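Local coordinates for protein alanine racemase (Enterococcus faecalis, PDB 3E6E) that belongs to the alanine racemase family, joining an N-terminal TIM-type barrel to a C-terminal beta-rich domain, with the ligand DCS bound in the model, at residues T298-N302 with P329-L333; L116-E122 with H158-L162; P145-K149 with A190-L195. The protein carries 1 engineered substitution. All coordinates share one frame. Numbering follows the deposited sequence.

Contact 1 (T298-N302 with P329-L333); sequences TVLVN and PVVTL. Engineered in segment 329-333: P329 (natural residue Ser).
This is an antiparallel strand pair in the mixed sheet of the C-terminal domain. Strands 298-301 and 330-332 have axes 4.7 Å apart at closest approach, with N-to-C directions at 145°. Strand 330-332 sits between 298-301 and 249-259, while 298-301 also pairs with 304-309. T298 is extended and its CA-to-CB bond points away from 329-333. T298 OG1 is hydrogen-bonded to R305 NE, and T298 O to N342 ND2. V299 points toward the partner with chi1 m. V299 CG1 lies 3.8 Å from L333 CG and V299 CG2 4.1 Å from V331 CG1. L300 forms the hydrogen-bonded pair with T332, CA to CA 4.7 Å. L300 N donates to T332 O at 2.8 Å, and T332 N donates to L300 O at 2.7 Å and 175°. L300 O also takes a CA-H contact from V331 CA at 3.5 Å. The side chains of L300 and T332 share one sheet face, with CB atoms 3.8 Å apart. V301 turns to the other face, as V331 does. Both are t, and V301 CG2 is 4.4 Å from V331 CG2. I319 touches V301 as well as V299. N302 leaves the strand at phi/psi 49/42. P329, an engineered residue in place of Ser, lies beside this end: P329 CB is 4.3 Å from V301 CG1 and 4.5 Å from N302 OD1.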
loop_
_atom_site.group_PDB
_atom_site.type_symbol
_atom_site.label_atom_id
_atom_site.label_comp_id
_atom_site.label_asym_id
_atom_site.label_seq_id
_atom_site.Cartn_x
_atom_site.Cartn_y
_atom_site.Cartn_z
ATOM N N THR A 298 5.188 -18.840 -6.256
ATOM C CA THR A 298 4.816 -19.235 -7.606
ATOM C C THR A 298 3.411 -18.792 -7.995
ATOM O O THR A 298 2.461 -19.004 -7.248
ATOM C CB THR A 298 4.907 -20.758 -7.770
ATOM O OG1 THR A 298 4.118 -21.399 -6.758
ATOM C CG2 THR A 298 6.358 -21.207 -7.648
ATOM N N VAL A 299 3.288 -18.179 -9.170
ATOM C CA VAL A 299 1.996 -17.725 -9.671
ATOM C C VAL A 299 1.460 -18.716 -10.701
ATOM O O VAL A 299 2.115 -19.712 -11.005
ATOM C CB VAL A 299 2.087 -16.336 -10.308
ATOM C CG1 VAL A 299 2.505 -15.317 -9.262
ATOM C CG2 VAL A 299 3.061 -16.365 -11.463
ATOM N N LEU A 300 0.288 -18.430 -11.262
ATOM C CA LEU A 300 -0.321 -19.356 -12.204
ATOM C C LEU A 300 -0.508 -18.905 -13.642
ATOM O O LEU A 300 -1.096 -17.859 -13.932
ATOM C CB LEU A 300 -1.658 -19.830 -11.638
ATOM C CG LEU A 300 -1.512 -20.453 -10.248
ATOM C CD1 LEU A 300 -2.884 -20.647 -9.611
ATOM C CD2 LEU A 300 -0.775 -21.782 -10.359
ATOM N N VAL A 301 -0.008 -19.741 -14.542
ATOM C CA VAL A 301 -0.102 -19.512 -15.976
ATOM C C VAL A 301 -0.648 -20.814 -16.557
ATOM O O VAL A 301 -0.047 -21.866 -16.405
ATOM C CB VAL A 301 1.293 -19.195 -16.567
ATOM C CG1 VAL A 301 1.160 -18.694 -18.008
ATOM C CG2 VAL A 301 2.001 -18.150 -15.685
ATOM N N ASN A 302 -1.806 -20.746 -17.193
ATOM C CA ASN A 302 -2.423 -21.936 -17.772
ATOM C C ASN A 302 -2.473 -23.097 -16.791
ATOM O O ASN A 302 -2.203 -24.245 -17.157
ATOM C CB ASN A 302 -1.674 -22.394 -19.023
ATOM C CG ASN A 302 -1.697 -21.370 -20.124
ATOM O OD1 ASN A 302 -2.693 -20.669 -20.323
ATOM N ND2 ASN A 302 -0.598 -21.288 -20.872
ATOM N N PRO A 329 -1.129 -14.528 -22.209
ATOM C CA PRO A 329 -1.854 -15.464 -21.344
ATOM C C PRO A 329 -2.112 -14.817 -19.975
ATOM O O PRO A 329 -1.300 -14.015 -19.501
ATOM C CB PRO A 329 -0.903 -16.655 -21.249
ATOM C CG PRO A 329 -0.159 -16.608 -22.540
ATOM C CD PRO A 329 0.123 -15.131 -22.695
ATOM N N VAL A 330 -3.232 -15.159 -19.341
ATOM C CA VAL A 330 -3.559 -14.584 -18.031
ATOM C C VAL A 330 -2.673 -15.089 -16.901
ATOM O O VAL A 330 -2.445 -16.291 -16.756
ATOM C CB VAL A 330 -5.021 -14.868 -17.620
ATOM C CG1 VAL A 330 -5.268 -14.350 -16.199
ATOM C CG2 VAL A 330 -5.980 -14.207 -18.597
ATOM N N VAL A 331 -2.166 -14.161 -16.103
ATOM C CA VAL A 331 -1.343 -14.539 -14.979
ATOM C C VAL A 331 -2.189 -14.441 -13.727
ATOM O O VAL A 331 -2.682 -13.363 -13.369
ATOM C CB VAL A 331 -0.122 -13.628 -14.832
ATOM C CG1 VAL A 331 0.571 -13.898 -13.495
ATOM C CG2 VAL A 331 0.848 -13.884 -15.989
ATOM N N THR A 332 -2.361 -15.578 -13.066
ATOM C CA THR A 332 -3.147 -15.636 -11.852
ATOM C C THR A 332 -2.290 -15.627 -10.583
ATOM O O THR A 332 -1.604 -16.604 -10.272
ATOM C CB THR A 332 -4.020 -16.880 -11.859
ATOM O OG1 THR A 332 -4.773 -16.917 -13.083
ATOM C CG2 THR A 332 -4.967 -16.865 -10.660
ATOM N N LEU A 333 -2.329 -14.515 -9.855
ATOM C CA LEU A 333 -1.566 -14.396 -8.622
ATOM C C LEU A 333 -2.381 -14.836 -7.400
ATOM O O LEU A 333 -1.851 -15.474 -6.487
ATOM C CB LEU A 333 -1.062 -12.961 -8.443
ATOM C CG LEU A 333 0.012 -12.501 -9.446
ATOM C CD1 LEU A 333 -0.621 -12.146 -10.779
ATOM C CD2 LEU A 333 0.739 -11.301 -8.898
#

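Contact 2 (L116-E122 with H158-L162); sequences LQQLTPE and HKEFL
Two connections of the barrel domain meet here, each leading from a helix to the next strand. A weakly bonded helix runs into 116-122 at about L116-Q117. L119 N then bonds L116 O at 2.9 Å, and the chain runs on as a loop. In 158-162, H158 ends its helix, and K159 leaves helical conformation with phi/psi 81/1. The closest CA pair is P121 and E160, at 5.6 Å. The apolar part is built on two leucines. L116 CB is 3.8 Å from F161 CZ. The t,m rotamer of L116 brings its CD2 to 3.7 Å from H158 CB and 3.2 Å from E160 OE2. L119 is m,t, with L119 CD1 3.6 Å from F161 CE1. L116 also makes a CH-pi contact: L116 CG is 4.2 Å from the centroid of the H158 ring and lies over the ring face. Packing around polar groups centres on E160, whose side chain enters the gap between the two segments. E160 CB is 3.6 Å from L119 CB and E160 CG 3.2 Å from T120 O. K159 CD rests 3.4 Å from P121 O. Within its own segment K159 NZ donates to H158 O at 2.7 Å, so the lysine folds back over the helix end. The contact thus ties the exit of helix 109-117 to that of helix 145-158. Helix 94-99 borders L119, F154 and V155 touch F161, and the 158-162 loop leads on to strand 165-167.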
loop_
_atom_site.group_PDB
_atom_site.type_symbol
_atom_site.label_atom_id
_atom_site.label_comp_id
_atom_site.label_asym_id
_atom_site.label_seq_id
_atom_site.Cartn_x
_atom_site.Cartn_y
_atom_site.Cartn_z
ATOM N N LEU A 116 -19.776 17.945 25.011
ATOM C CA LEU A 116 -20.993 18.533 25.550
ATOM C C LEU A 116 -20.991 20.042 25.316
ATOM O O LEU A 116 -22.013 20.631 24.973
ATOM C CB LEU A 116 -21.092 18.205 27.046
ATOM C CG LEU A 116 -22.281 18.683 27.884
ATOM C CD1 LEU A 116 -22.138 20.170 28.181
ATOM C CD2 LEU A 116 -23.580 18.393 27.151
ATOM N N GLN A 117 -19.832 20.661 25.504
ATOM C CA GLN A 117 -19.684 22.093 25.301
ATOM C C GLN A 117 -20.299 22.488 23.969
ATOM O O GLN A 117 -21.241 23.272 23.924
ATOM C CB GLN A 117 -18.204 22.473 25.283
ATOM C CG GLN A 117 -17.470 22.249 26.582
ATOM C CD GLN A 117 -17.430 23.492 27.439
ATOM O OE1 GLN A 117 -18.467 24.057 27.774
ATOM N NE2 GLN A 117 -16.226 23.926 27.802
ATOM N N GLN A 118 -19.765 21.933 22.885
ATOM C CA GLN A 118 -20.240 22.263 21.546
ATOM C C GLN A 118 -21.570 21.659 21.127
ATOM O O GLN A 118 -21.960 21.770 19.965
ATOM C CB GLN A 118 -19.166 21.923 20.503
ATOM C CG GLN A 118 -18.535 20.544 20.636
ATOM C CD GLN A 118 -17.340 20.351 19.703
ATOM O OE1 GLN A 118 -17.484 20.339 18.475
ATOM N NE2 GLN A 118 -16.152 20.202 20.288
ATOM N N LEU A 119 -22.270 21.032 22.068
ATOM C CA LEU A 119 -23.567 20.437 21.774
ATOM C C LEU A 119 -24.693 21.330 22.281
ATOM O O LEU A 119 -24.658 21.809 23.419
ATOM C CB LEU A 119 -23.676 19.058 22.416
ATOM C CG LEU A 119 -22.745 17.988 21.855
ATOM C CD1 LEU A 119 -22.947 16.700 22.630
ATOM C CD2 LEU A 119 -23.027 17.776 20.372
ATOM N N THR A 120 -25.687 21.550 21.426
ATOM C CA THR A 120 -26.833 22.389 21.765
ATOM C C THR A 120 -27.879 21.590 22.521
ATOM O O THR A 120 -28.357 20.570 22.031
ATOM C CB THR A 120 -27.492 22.976 20.505
ATOM O OG1 THR A 120 -26.593 23.904 19.883
ATOM C CG2 THR A 120 -28.790 23.688 20.869
ATOM N N PRO A 121 -28.263 22.066 23.720
ATOM C CA PRO A 121 -29.253 21.431 24.593
ATOM C C PRO A 121 -30.322 20.635 23.857
ATOM O O PRO A 121 -30.473 19.434 24.090
ATOM C CB PRO A 121 -29.835 22.610 25.356
ATOM C CG PRO A 121 -28.633 23.465 25.555
ATOM C CD PRO A 121 -27.959 23.431 24.193
ATOM N N GLU A 122 -31.054 21.302 22.966
ATOM C CA GLU A 122 -32.121 20.650 22.211
ATOM C C GLU A 122 -31.860 20.678 20.709
ATOM O O GLU A 122 -32.716 21.101 19.931
ATOM C CB GLU A 122 -33.459 21.329 22.515
ATOM C CG GLU A 122 -34.556 20.401 23.055
ATOM C CD GLU A 122 -34.209 19.760 24.398
ATOM O OE1 GLU A 122 -35.116 19.175 25.035
ATOM O OE2 GLU A 122 -33.035 19.830 24.818
ATOM N N HIS A 158 -27.025 14.278 30.099
ATOM C CA HIS A 158 -26.960 15.627 29.549
ATOM C C HIS A 158 -27.879 15.775 28.342
ATOM O O HIS A 158 -28.416 16.854 28.087
ATOM C CB HIS A 158 -25.521 15.978 29.162
ATOM C CG HIS A 158 -24.679 16.430 30.314
ATOM N ND1 HIS A 158 -24.810 17.678 30.887
ATOM C CD2 HIS A 158 -23.696 15.802 31.001
ATOM C CE1 HIS A 158 -23.943 17.798 31.877
ATOM N NE2 HIS A 158 -23.254 16.674 31.966
ATOM N N LYS A 159 -28.056 14.686 27.602
ATOM C CA LYS A 159 -29.256 14.494 26.796
ATOM C C LYS A 159 -29.179 15.242 25.470
ATOM O O LYS A 159 -30.115 15.206 24.671
ATOM C CB LYS A 159 -30.473 15.105 27.494
ATOM C CG LYS A 159 -31.261 16.077 26.630
ATOM C CD LYS A 159 -30.799 17.509 26.849
ATOM C CE LYS A 159 -31.278 18.045 28.189
ATOM N NZ LYS A 159 -30.808 17.203 29.323
ATOM N N GLU A 160 -28.058 15.919 25.242
ATOM C CA GLU A 160 -27.451 16.135 23.935
ATOM C C GLU A 160 -26.816 14.853 23.404
ATOM O O GLU A 160 -26.532 14.738 22.212
ATOM C CB GLU A 160 -26.405 17.249 24.007
ATOM C CG GLU A 160 -26.990 18.637 24.209
ATOM C CD GLU A 160 -26.664 19.212 25.574
ATOM O OE1 GLU A 160 -26.373 20.424 25.656
ATOM O OE2 GLU A 160 -26.701 18.452 26.566
ATOM N N PHE A 161 -26.597 13.894 24.296
ATOM C CA PHE A 161 -26.044 12.605 23.912
ATOM C C PHE A 161 -27.212 11.636 23.744
ATOM O O PHE A 161 -28.371 12.018 23.881
ATOM C CB PHE A 161 -25.122 12.072 25.017
ATOM C CG PHE A 161 -23.949 12.963 25.326
ATOM C CD1 PHE A 161 -22.918 13.131 24.404
ATOM C CD2 PHE A 161 -23.865 13.620 26.545
ATOM C CE1 PHE A 161 -21.827 13.937 24.694
ATOM C CE2 PHE A 161 -22.774 14.431 26.842
ATOM C CZ PHE A 161 -21.754 14.590 25.915
ATOM N N LEU A 162 -26.894 10.380 23.446
ATOM C CA LEU A 162 -27.907 9.340 23.329
ATOM C C LEU A 162 -27.426 8.029 23.942
ATOM O O LEU A 162 -28.189 7.326 24.605
ATOM C CB LEU A 162 -28.290 9.125 21.864
ATOM C CG LEU A 162 -29.151 7.897 21.559
ATOM C CD1 LEU A 162 -30.380 7.867 22.455
ATOM C CD2 LEU A 162 -29.551 7.872 20.092
#

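Contact 3 (P145-K149 with A190-L195); sequences PEETK and AVLAVL
This is a helix-to-helix packing contact on the outside of the barrel domain. The first turn of helix 145-158 lies against the last turn of helix 179-193 and the residues just after it. The two segments run in the same sense. P145 CA is 4.2 Å from V191 CA, and K149 CA is 6.2 Å from L195 CA. The tight end is made by the proline. P145 CG lies 4.1 Å from A190 CB and 4.4 Å from V191 CG2, and P145 CB is 4.2 Å from V194 CG2. One turn on, T148 points toward the partner. T148 OG1 donates to P145 O at 3.0 Å, within its own helix. That oxygen, P145 O, also accepts the helical bond from K149 N at 2.8 Å. T148 OG1 then packs against V191 CG1 at 3.3 Å and L195 CD2 at 4.1 Å. L195, with rotamer m,t, brings L195 CD2 to 3.7 Å from K149 CA. K149 starts t,p, and its aliphatic part lies along V194. K149 CE is 3.4 Å from V194 CG1 and 3.1 Å from V194 O. In 190-195 the backbone bonds are weak and helical geometry fades. Loop residues V133 and F142 touch V191 and T148 respectively. A ring of helices outside the parallel strands is characteristic of the TIM barrel, and here two consecutive helices of that ring touch through end turns.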
loop_
_atom_site.group_PDB
_atom_site.type_symbol
_atom_site.label_atom_id
_atom_site.label_comp_id
_atom_site.label_asym_id
_atom_site.label_seq_id
_atom_site.Cartn_x
_atom_site.Cartn_y
_atom_site.Cartn_z
ATOM N N PRO A 145 -14.884 -0.688 35.776
ATOM C CA PRO A 145 -16.354 -0.659 35.847
ATOM C C PRO A 145 -16.892 0.691 36.330
ATOM O O PRO A 145 -17.771 1.285 35.698
ATOM C CB PRO A 145 -16.680 -1.772 36.840
ATOM C CG PRO A 145 -15.547 -2.735 36.652
ATOM C CD PRO A 145 -14.352 -1.823 36.552
ATOM N N GLU A 146 -16.362 1.171 37.454
ATOM C CA GLU A 146 -16.796 2.451 38.003
ATOM C C GLU A 146 -16.583 3.574 37.001
ATOM O O GLU A 146 -17.385 4.503 36.918
ATOM C CB GLU A 146 -16.049 2.773 39.302
ATOM C CG GLU A 146 -14.533 2.716 39.212
ATOM C CD GLU A 146 -13.964 1.308 39.410
ATOM O OE1 GLU A 146 -12.729 1.199 39.607
ATOM O OE2 GLU A 146 -14.741 0.319 39.369
ATOM N N GLU A 147 -15.497 3.481 36.242
ATOM C CA GLU A 147 -15.178 4.481 35.238
ATOM C C GLU A 147 -16.256 4.538 34.168
ATOM O O GLU A 147 -16.636 5.619 33.710
ATOM C CB GLU A 147 -13.832 4.165 34.585
ATOM C CG GLU A 147 -12.648 4.682 35.360
ATOM C CD GLU A 147 -11.339 4.539 34.596
ATOM O OE1 GLU A 147 -11.349 4.738 33.354
ATOM O OE2 GLU A 147 -10.298 4.249 35.242
ATOM N N THR A 148 -16.743 3.370 33.768
ATOM C CA THR A 148 -17.772 3.318 32.748
ATOM C C THR A 148 -19.097 3.745 33.364
ATOM O O THR A 148 -19.915 4.393 32.705
ATOM C CB THR A 148 -17.901 1.904 32.149
ATOM O OG1 THR A 148 -18.843 1.142 32.903
ATOM C CG2 THR A 148 -16.558 1.203 32.178
ATOM N N LYS A 149 -19.294 3.384 34.632
ATOM C CA LYS A 149 -20.503 3.750 35.371
ATOM C C LYS A 149 -20.601 5.263 35.376
ATOM O O LYS A 149 -21.673 5.824 35.171
ATOM C CB LYS A 149 -20.424 3.253 36.814
ATOM C CG LYS A 149 -21.468 3.859 37.748
ATOM C CD LYS A 149 -22.855 3.287 37.520
ATOM C CE LYS A 149 -23.383 2.628 38.793
ATOM N NZ LYS A 149 -23.327 3.560 39.957
ATOM N N ALA A 190 -18.263 -7.652 34.479
ATOM C CA ALA A 190 -18.211 -6.750 35.615
ATOM C C ALA A 190 -18.722 -5.376 35.221
ATOM O O ALA A 190 -19.594 -4.807 35.881
ATOM C CB ALA A 190 -16.786 -6.643 36.122
ATOM N N VAL A 191 -18.188 -4.863 34.132
ATOM C CA VAL A 191 -18.535 -3.540 33.625
ATOM C C VAL A 191 -20.045 -3.377 33.502
ATOM O O VAL A 191 -20.613 -2.387 34.005
ATOM C CB VAL A 191 -17.886 -3.272 32.255
ATOM C CG1 VAL A 191 -18.342 -1.931 31.703
ATOM C CG2 VAL A 191 -16.370 -3.323 32.365
ATOM N N LEU A 192 -20.681 -4.287 32.792
ATOM C CA LEU A 192 -22.119 -4.236 32.580
ATOM C C LEU A 192 -22.875 -4.521 33.872
ATOM O O LEU A 192 -24.065 -4.202 33.986
ATOM C CB LEU A 192 -22.536 -5.254 31.507
ATOM C CG LEU A 192 -21.928 -5.099 30.109
ATOM C CD1 LEU A 192 -22.571 -6.098 29.164
ATOM C CD2 LEU A 192 -22.150 -3.690 29.604
ATOM N N ALA A 193 -22.169 -5.109 34.840
ATOM C CA ALA A 193 -22.748 -5.489 36.131
ATOM C C ALA A 193 -23.111 -4.323 37.055
ATOM O O ALA A 193 -23.967 -4.447 37.935
ATOM C CB ALA A 193 -21.799 -6.443 36.855
ATOM N N VAL A 194 -22.471 -3.185 36.861
ATOM C CA VAL A 194 -22.762 -2.057 37.709
ATOM C C VAL A 194 -23.729 -1.082 37.050
ATOM O O VAL A 194 -24.172 -0.122 37.669
ATOM C CB VAL A 194 -21.475 -1.347 38.098
ATOM C CG1 VAL A 194 -21.762 -0.330 39.194
ATOM C CG2 VAL A 194 -20.456 -2.372 38.574
ATOM N N LEU A 195 -24.074 -1.336 35.797
ATOM C CA LEU A 195 -25.002 -0.465 35.091
ATOM C C LEU A 195 -26.406 -1.019 35.217
ATOM O O LEU A 195 -26.720 -2.060 34.643
ATOM C CB LEU A 195 -24.643 -0.387 33.610
ATOM C CG LEU A 195 -23.208 -0.056 33.221
ATOM C CD1 LEU A 195 -23.118 0.022 31.705
ATOM C CD2 LEU A 195 -22.787 1.248 33.843
#

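How the contacts relate
Contacts 2 and 3 belong to the N-terminal barrel domain, and contact 1 to the C-terminal beta domain. Contact 1 lies on the opposite side of the chain's centre, with its own centre 58 Å from that of contact 2 and 55 Å from that of contact 3. It opens only after both have closed along the chain. Contacts 2 and 3 interleave in the order 116-122, 145-149, 158-162, 190-195. Their centres are 23 Å apart and their nearest atoms about 11 Å. Helix 145-158 joins them: contact 3 uses its start and contact 2 its end. It is thereby held to neighbouring barrel units at both ends, while contact 1 is one strand pair in the mixed sheet of the other domain.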